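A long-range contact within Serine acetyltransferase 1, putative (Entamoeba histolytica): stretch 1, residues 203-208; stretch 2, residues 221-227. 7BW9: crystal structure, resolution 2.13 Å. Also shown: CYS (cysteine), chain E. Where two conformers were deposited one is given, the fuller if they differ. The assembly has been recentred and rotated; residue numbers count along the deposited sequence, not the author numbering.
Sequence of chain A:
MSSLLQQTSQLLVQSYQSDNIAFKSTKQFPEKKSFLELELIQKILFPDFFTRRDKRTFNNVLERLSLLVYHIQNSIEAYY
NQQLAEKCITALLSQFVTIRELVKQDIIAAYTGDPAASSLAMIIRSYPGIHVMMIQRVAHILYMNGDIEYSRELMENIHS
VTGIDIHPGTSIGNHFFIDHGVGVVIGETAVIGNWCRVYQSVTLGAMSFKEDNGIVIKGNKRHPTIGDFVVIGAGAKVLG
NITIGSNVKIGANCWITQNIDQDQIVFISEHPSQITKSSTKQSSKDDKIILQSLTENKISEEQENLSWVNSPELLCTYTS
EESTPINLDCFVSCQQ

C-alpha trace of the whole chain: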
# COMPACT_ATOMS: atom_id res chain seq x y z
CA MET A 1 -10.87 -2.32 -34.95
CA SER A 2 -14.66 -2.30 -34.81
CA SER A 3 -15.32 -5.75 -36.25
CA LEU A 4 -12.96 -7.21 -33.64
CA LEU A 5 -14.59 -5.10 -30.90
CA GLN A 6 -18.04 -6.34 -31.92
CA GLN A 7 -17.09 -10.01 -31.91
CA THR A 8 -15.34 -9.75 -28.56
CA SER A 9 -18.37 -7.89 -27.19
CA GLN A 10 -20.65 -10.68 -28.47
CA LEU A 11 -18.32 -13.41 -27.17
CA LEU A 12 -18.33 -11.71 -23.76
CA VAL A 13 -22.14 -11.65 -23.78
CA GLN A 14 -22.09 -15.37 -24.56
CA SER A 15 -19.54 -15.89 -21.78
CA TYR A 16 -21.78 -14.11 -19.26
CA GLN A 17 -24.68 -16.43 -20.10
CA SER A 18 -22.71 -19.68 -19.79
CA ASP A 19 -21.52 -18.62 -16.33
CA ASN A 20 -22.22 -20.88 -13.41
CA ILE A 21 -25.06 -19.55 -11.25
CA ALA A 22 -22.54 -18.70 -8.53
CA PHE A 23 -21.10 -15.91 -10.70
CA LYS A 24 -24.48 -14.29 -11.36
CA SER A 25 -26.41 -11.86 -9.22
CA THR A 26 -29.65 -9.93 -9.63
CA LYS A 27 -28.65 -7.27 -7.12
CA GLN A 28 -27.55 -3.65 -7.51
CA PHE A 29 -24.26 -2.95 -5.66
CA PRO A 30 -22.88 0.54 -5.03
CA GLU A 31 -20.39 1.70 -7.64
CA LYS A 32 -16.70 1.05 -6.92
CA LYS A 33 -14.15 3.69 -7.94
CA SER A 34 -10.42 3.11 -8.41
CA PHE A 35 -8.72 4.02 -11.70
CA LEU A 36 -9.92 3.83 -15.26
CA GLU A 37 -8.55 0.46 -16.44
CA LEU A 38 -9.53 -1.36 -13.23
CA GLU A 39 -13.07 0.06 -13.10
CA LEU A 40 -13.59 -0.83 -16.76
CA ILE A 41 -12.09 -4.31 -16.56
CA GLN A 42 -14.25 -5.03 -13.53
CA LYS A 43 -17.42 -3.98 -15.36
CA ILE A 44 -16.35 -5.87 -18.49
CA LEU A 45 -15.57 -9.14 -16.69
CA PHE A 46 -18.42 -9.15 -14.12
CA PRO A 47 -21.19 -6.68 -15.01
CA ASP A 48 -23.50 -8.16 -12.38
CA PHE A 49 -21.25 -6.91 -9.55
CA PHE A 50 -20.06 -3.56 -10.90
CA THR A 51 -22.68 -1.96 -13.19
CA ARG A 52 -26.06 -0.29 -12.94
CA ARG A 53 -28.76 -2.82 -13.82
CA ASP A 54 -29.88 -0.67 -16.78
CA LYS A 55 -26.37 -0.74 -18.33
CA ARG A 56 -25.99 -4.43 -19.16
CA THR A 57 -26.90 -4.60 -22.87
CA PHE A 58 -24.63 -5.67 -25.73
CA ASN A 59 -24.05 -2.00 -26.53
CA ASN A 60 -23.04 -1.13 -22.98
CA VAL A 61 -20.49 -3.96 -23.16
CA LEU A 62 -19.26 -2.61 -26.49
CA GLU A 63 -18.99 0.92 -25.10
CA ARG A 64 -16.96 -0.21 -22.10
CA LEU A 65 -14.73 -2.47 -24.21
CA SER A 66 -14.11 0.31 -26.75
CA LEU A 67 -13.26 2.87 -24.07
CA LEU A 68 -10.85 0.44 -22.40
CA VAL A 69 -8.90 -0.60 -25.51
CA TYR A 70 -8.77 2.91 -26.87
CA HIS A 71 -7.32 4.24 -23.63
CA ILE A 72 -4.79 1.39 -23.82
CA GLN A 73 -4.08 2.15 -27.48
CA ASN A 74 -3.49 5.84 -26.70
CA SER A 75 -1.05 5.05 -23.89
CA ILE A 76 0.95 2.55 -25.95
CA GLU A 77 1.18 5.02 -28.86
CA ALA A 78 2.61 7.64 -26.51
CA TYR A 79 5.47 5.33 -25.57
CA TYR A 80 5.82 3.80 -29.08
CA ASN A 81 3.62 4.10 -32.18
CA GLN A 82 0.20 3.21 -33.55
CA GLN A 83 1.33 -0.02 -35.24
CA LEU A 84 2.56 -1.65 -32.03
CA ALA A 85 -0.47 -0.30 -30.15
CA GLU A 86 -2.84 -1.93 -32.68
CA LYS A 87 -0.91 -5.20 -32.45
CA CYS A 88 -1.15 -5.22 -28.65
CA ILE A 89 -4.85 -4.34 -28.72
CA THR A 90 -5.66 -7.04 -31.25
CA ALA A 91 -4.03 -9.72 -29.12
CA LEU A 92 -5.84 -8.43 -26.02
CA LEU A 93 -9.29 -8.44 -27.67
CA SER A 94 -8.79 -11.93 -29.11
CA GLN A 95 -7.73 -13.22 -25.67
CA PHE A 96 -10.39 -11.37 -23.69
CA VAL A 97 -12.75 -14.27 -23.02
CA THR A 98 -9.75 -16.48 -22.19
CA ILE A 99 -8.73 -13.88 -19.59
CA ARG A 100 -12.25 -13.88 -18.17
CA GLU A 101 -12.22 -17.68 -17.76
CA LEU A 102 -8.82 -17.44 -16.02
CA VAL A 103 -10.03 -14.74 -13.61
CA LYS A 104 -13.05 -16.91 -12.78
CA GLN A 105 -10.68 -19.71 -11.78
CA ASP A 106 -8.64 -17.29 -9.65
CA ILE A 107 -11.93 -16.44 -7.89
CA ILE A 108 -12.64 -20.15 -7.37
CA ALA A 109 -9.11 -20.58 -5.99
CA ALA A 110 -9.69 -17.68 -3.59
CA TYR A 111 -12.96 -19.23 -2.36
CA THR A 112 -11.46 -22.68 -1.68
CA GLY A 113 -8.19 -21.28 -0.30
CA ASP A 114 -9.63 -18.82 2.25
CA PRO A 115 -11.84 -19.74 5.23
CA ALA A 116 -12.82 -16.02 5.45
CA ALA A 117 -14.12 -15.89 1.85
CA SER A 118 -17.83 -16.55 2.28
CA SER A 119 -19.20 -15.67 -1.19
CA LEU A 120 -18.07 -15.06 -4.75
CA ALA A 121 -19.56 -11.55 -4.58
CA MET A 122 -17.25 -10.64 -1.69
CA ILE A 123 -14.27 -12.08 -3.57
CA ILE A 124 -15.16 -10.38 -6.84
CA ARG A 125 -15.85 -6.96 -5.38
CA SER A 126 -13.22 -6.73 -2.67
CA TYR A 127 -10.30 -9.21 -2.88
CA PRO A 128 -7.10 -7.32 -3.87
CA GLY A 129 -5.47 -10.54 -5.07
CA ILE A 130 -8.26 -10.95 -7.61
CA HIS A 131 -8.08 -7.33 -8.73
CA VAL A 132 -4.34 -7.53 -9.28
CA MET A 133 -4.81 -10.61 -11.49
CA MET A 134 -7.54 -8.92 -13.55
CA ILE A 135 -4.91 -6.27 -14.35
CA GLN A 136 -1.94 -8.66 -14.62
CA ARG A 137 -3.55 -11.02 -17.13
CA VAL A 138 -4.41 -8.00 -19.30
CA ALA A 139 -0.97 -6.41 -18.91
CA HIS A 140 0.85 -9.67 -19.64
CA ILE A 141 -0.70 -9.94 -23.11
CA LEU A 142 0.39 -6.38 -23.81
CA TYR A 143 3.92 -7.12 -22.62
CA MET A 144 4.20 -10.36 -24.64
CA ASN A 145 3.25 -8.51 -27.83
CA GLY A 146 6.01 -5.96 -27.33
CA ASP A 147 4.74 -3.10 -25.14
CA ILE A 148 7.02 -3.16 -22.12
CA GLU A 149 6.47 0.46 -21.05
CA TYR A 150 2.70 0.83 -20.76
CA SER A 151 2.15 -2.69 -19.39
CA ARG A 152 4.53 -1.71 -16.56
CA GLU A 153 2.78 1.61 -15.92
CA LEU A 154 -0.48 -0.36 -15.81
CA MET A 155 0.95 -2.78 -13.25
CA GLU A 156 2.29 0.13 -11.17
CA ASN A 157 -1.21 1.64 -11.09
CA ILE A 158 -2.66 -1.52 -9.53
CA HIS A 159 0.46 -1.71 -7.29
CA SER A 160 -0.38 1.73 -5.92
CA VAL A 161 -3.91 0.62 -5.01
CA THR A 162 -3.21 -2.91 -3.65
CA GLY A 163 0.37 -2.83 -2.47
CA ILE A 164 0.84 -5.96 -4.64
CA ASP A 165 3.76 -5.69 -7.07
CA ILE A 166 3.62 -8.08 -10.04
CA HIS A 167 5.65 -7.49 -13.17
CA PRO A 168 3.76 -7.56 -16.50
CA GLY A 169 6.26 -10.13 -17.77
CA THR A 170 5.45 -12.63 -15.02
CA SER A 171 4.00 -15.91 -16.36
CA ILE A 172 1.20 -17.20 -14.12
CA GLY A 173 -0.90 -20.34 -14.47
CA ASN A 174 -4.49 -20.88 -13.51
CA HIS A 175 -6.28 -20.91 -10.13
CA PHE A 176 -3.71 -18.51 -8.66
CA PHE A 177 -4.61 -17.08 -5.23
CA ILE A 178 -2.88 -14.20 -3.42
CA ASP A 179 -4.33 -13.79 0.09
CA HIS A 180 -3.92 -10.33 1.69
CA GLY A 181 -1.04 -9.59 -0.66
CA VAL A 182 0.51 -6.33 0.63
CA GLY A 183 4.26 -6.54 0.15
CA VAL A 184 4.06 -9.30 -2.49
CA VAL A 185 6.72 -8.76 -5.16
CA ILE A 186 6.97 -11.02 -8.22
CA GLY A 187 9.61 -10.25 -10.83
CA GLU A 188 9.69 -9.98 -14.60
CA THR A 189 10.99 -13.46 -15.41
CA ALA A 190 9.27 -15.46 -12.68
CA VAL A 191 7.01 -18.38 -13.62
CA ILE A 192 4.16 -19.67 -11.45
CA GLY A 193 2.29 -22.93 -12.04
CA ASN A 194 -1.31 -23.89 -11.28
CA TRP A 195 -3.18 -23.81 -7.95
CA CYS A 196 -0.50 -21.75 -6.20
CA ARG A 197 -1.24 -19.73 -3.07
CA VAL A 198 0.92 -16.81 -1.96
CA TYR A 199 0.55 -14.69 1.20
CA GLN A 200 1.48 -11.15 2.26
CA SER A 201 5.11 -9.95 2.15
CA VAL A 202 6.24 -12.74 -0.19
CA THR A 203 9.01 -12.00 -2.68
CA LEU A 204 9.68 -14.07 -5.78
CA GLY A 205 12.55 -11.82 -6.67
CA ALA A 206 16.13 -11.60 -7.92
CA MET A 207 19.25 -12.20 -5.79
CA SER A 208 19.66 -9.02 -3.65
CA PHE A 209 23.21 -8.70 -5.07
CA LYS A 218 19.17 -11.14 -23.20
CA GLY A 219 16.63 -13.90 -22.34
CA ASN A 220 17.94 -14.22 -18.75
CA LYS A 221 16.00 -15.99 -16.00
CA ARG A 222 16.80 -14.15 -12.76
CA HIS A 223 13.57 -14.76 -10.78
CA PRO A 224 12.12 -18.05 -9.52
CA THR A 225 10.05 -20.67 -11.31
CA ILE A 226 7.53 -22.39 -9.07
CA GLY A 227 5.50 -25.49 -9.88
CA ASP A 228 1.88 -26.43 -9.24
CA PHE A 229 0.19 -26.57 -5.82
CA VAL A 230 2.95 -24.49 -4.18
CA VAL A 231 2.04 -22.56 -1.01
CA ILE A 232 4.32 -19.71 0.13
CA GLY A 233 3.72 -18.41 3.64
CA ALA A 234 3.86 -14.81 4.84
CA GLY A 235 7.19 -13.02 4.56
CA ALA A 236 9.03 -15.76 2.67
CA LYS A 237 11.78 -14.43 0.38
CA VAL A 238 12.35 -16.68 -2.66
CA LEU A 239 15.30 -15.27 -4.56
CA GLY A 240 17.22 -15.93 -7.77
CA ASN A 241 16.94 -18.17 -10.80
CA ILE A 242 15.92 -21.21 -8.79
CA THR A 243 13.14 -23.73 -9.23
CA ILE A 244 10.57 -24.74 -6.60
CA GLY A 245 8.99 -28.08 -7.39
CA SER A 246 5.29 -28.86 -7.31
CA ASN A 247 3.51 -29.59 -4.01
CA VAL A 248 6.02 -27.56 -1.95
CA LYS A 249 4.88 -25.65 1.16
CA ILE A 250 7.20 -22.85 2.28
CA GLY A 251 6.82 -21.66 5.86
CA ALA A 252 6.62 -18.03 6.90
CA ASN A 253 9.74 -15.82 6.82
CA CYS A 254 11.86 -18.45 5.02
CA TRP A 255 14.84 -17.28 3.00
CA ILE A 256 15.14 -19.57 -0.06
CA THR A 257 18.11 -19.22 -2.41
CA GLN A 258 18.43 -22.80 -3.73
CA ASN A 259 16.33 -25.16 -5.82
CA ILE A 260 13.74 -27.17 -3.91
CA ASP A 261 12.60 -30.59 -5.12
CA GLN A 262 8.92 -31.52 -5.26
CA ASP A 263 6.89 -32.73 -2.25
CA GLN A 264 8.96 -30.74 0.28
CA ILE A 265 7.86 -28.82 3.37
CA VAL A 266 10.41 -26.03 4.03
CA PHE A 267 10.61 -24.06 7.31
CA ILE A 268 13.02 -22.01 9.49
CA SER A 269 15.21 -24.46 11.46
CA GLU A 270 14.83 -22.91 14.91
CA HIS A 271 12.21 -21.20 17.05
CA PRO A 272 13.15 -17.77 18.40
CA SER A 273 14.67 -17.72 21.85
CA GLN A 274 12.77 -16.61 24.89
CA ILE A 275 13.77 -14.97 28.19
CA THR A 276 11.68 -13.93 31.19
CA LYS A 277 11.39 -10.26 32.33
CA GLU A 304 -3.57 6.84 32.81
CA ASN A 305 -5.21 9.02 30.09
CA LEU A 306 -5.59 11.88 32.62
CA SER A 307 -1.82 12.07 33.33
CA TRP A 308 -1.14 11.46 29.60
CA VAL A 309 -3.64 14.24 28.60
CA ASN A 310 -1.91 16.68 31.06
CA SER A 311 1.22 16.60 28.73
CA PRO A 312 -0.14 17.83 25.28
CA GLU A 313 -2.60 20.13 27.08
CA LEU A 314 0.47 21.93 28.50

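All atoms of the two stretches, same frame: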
# COMPACT_ATOMS: atom_id res chain seq x y z
N THR A 203 8.25 -12.39 -1.51
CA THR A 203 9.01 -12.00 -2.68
C THR A 203 9.38 -13.23 -3.50
O THR A 203 9.93 -14.21 -2.96
CB THR A 203 10.28 -11.24 -2.30
OG1 THR A 203 9.94 -9.97 -1.74
CG2 THR A 203 11.17 -11.02 -3.52
N LEU A 204 9.09 -13.17 -4.80
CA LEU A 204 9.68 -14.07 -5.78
C LEU A 204 10.55 -13.17 -6.64
O LEU A 204 10.14 -12.67 -7.69
CB LEU A 204 8.59 -14.82 -6.60
CG LEU A 204 7.62 -15.69 -5.78
CD1 LEU A 204 6.44 -16.16 -6.62
CD2 LEU A 204 8.35 -16.91 -5.23
N GLY A 205 11.76 -12.90 -6.14
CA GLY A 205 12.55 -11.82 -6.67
C GLY A 205 13.91 -12.26 -7.15
O GLY A 205 14.20 -13.45 -7.23
N ALA A 206 14.76 -11.29 -7.47
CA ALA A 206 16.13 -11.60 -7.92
C ALA A 206 17.06 -11.66 -6.71
O ALA A 206 16.64 -11.26 -5.62
CB ALA A 206 16.59 -10.56 -8.90
N MET A 207 18.26 -12.18 -6.90
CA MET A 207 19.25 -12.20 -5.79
C MET A 207 19.53 -10.74 -5.45
O MET A 207 19.76 -9.95 -6.36
CB MET A 207 20.55 -12.88 -6.22
CG MET A 207 20.71 -14.28 -5.67
SD MET A 207 20.14 -14.56 -3.97
CE MET A 207 20.89 -13.19 -3.08
N SER A 208 19.45 -10.40 -4.17
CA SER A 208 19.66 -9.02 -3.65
C SER A 208 20.89 -8.38 -4.29
O SER A 208 20.82 -7.22 -4.67
CB SER A 208 19.75 -9.02 -2.15
OG SER A 208 19.08 -10.13 -1.57
N LYS A 221 17.02 -15.62 -16.99
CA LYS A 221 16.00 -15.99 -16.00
C LYS A 221 16.64 -15.65 -14.65
O LYS A 221 17.59 -16.31 -14.27
CB LYS A 221 15.51 -17.43 -16.16
CG LYS A 221 14.63 -17.90 -15.02
CD LYS A 221 13.27 -18.42 -15.43
CE LYS A 221 12.45 -18.88 -14.26
NZ LYS A 221 13.31 -19.32 -13.13
N ARG A 222 16.17 -14.60 -14.00
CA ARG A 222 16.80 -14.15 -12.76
C ARG A 222 15.84 -14.20 -11.58
O ARG A 222 16.22 -13.83 -10.47
CB ARG A 222 17.34 -12.72 -12.93
CG ARG A 222 16.27 -11.69 -13.33
CD ARG A 222 16.88 -10.32 -13.69
NE ARG A 222 15.90 -9.24 -13.71
CZ ARG A 222 15.11 -8.94 -14.74
NH1 ARG A 222 15.17 -9.63 -15.88
NH2 ARG A 222 14.24 -7.92 -14.64
N HIS A 223 14.62 -14.66 -11.78
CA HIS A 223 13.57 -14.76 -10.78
C HIS A 223 13.13 -16.21 -10.73
O HIS A 223 13.43 -16.98 -11.65
CB HIS A 223 12.36 -13.87 -11.15
CG HIS A 223 12.71 -12.42 -11.29
ND1 HIS A 223 12.73 -11.77 -12.51
CD2 HIS A 223 13.07 -11.49 -10.37
CE1 HIS A 223 13.08 -10.51 -12.33
NE2 HIS A 223 13.29 -10.31 -11.04
N PRO A 224 12.43 -16.63 -9.69
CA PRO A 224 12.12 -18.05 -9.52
C PRO A 224 11.03 -18.56 -10.46
O PRO A 224 10.15 -17.82 -10.91
CB PRO A 224 11.65 -18.15 -8.07
CG PRO A 224 12.20 -16.94 -7.40
CD PRO A 224 12.16 -15.88 -8.45
N THR A 225 11.12 -19.86 -10.71
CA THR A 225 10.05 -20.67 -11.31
C THR A 225 9.46 -21.56 -10.23
O THR A 225 10.20 -22.29 -9.55
CB THR A 225 10.60 -21.56 -12.42
OG1 THR A 225 11.00 -20.77 -13.54
CG2 THR A 225 9.54 -22.58 -12.88
N ILE A 226 8.15 -21.51 -10.05
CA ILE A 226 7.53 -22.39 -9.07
C ILE A 226 6.50 -23.27 -9.77
O ILE A 226 5.86 -22.87 -10.75
CB ILE A 226 6.93 -21.61 -7.88
CG1 ILE A 226 5.60 -20.96 -8.24
CG2 ILE A 226 7.90 -20.53 -7.40
CD1 ILE A 226 5.09 -20.05 -7.14
N GLY A 227 6.36 -24.50 -9.28
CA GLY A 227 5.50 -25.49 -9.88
C GLY A 227 4.04 -25.33 -9.49
O GLY A 227 3.61 -24.26 -9.05
N CYS E . 13.60 -5.29 -10.10
CA CYS E . 14.77 -6.19 -9.95
C CYS E . 14.88 -7.11 -11.17
O CYS E . 14.04 -6.99 -12.05
CB CYS E . 14.68 -7.01 -8.66
SG CYS E . 13.23 -8.09 -8.55
OXT CYS E . 15.79 -7.89 -11.23
O HOH W 1 18.71 -13.00 -9.53

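Stretch 1 leaves its strand at Gly-205 and passes the loop that leads into the strand at Thr-225, without a direct hydrogen bond between the two. Thr-203 lies beyond reach of stretch 2, and the contact begins at Leu-204, whose side chain packs against apolar neighbours: its CB lies 4.2 Å from Pro-224 CD, and its CD1 lies 4.2 Å from Ile-226 CD1. Pro-224 and Ile-226 both direct their CA-to-CB bonds toward stretch 1, whereas that of the intervening Thr-225 points away, the alternation expected of extended chain.

Gly-205 offers only backbone. Its O sits 3.4 Å from Pro-224 CD, and its C approaches His-223 CD2 at 3.4 Å, near the plane of the imidazole, so the ring meets this backbone edge-on. The same edge reaches Ala-206, with CD2 of His-223 3.4 Å from Ala-206 N. Ala-206 also makes a CA-H...O contact, its CA 3.4 Å from Arg-222 O.

At Met-207 the link becomes indirect: one water accepts from Met-207 N and donates to Arg-222 O, both at 2.8 Å. The CA-to-CB bond of Met-207 points sideways to stretch 2, and the end of its side chain leads away. Bound cysteine adds a further bridge, its OXT accepting from Arg-222 NE (2.8 Å) and lying 3.6 Å from Ala-206 CB. Ser-208 makes no contact.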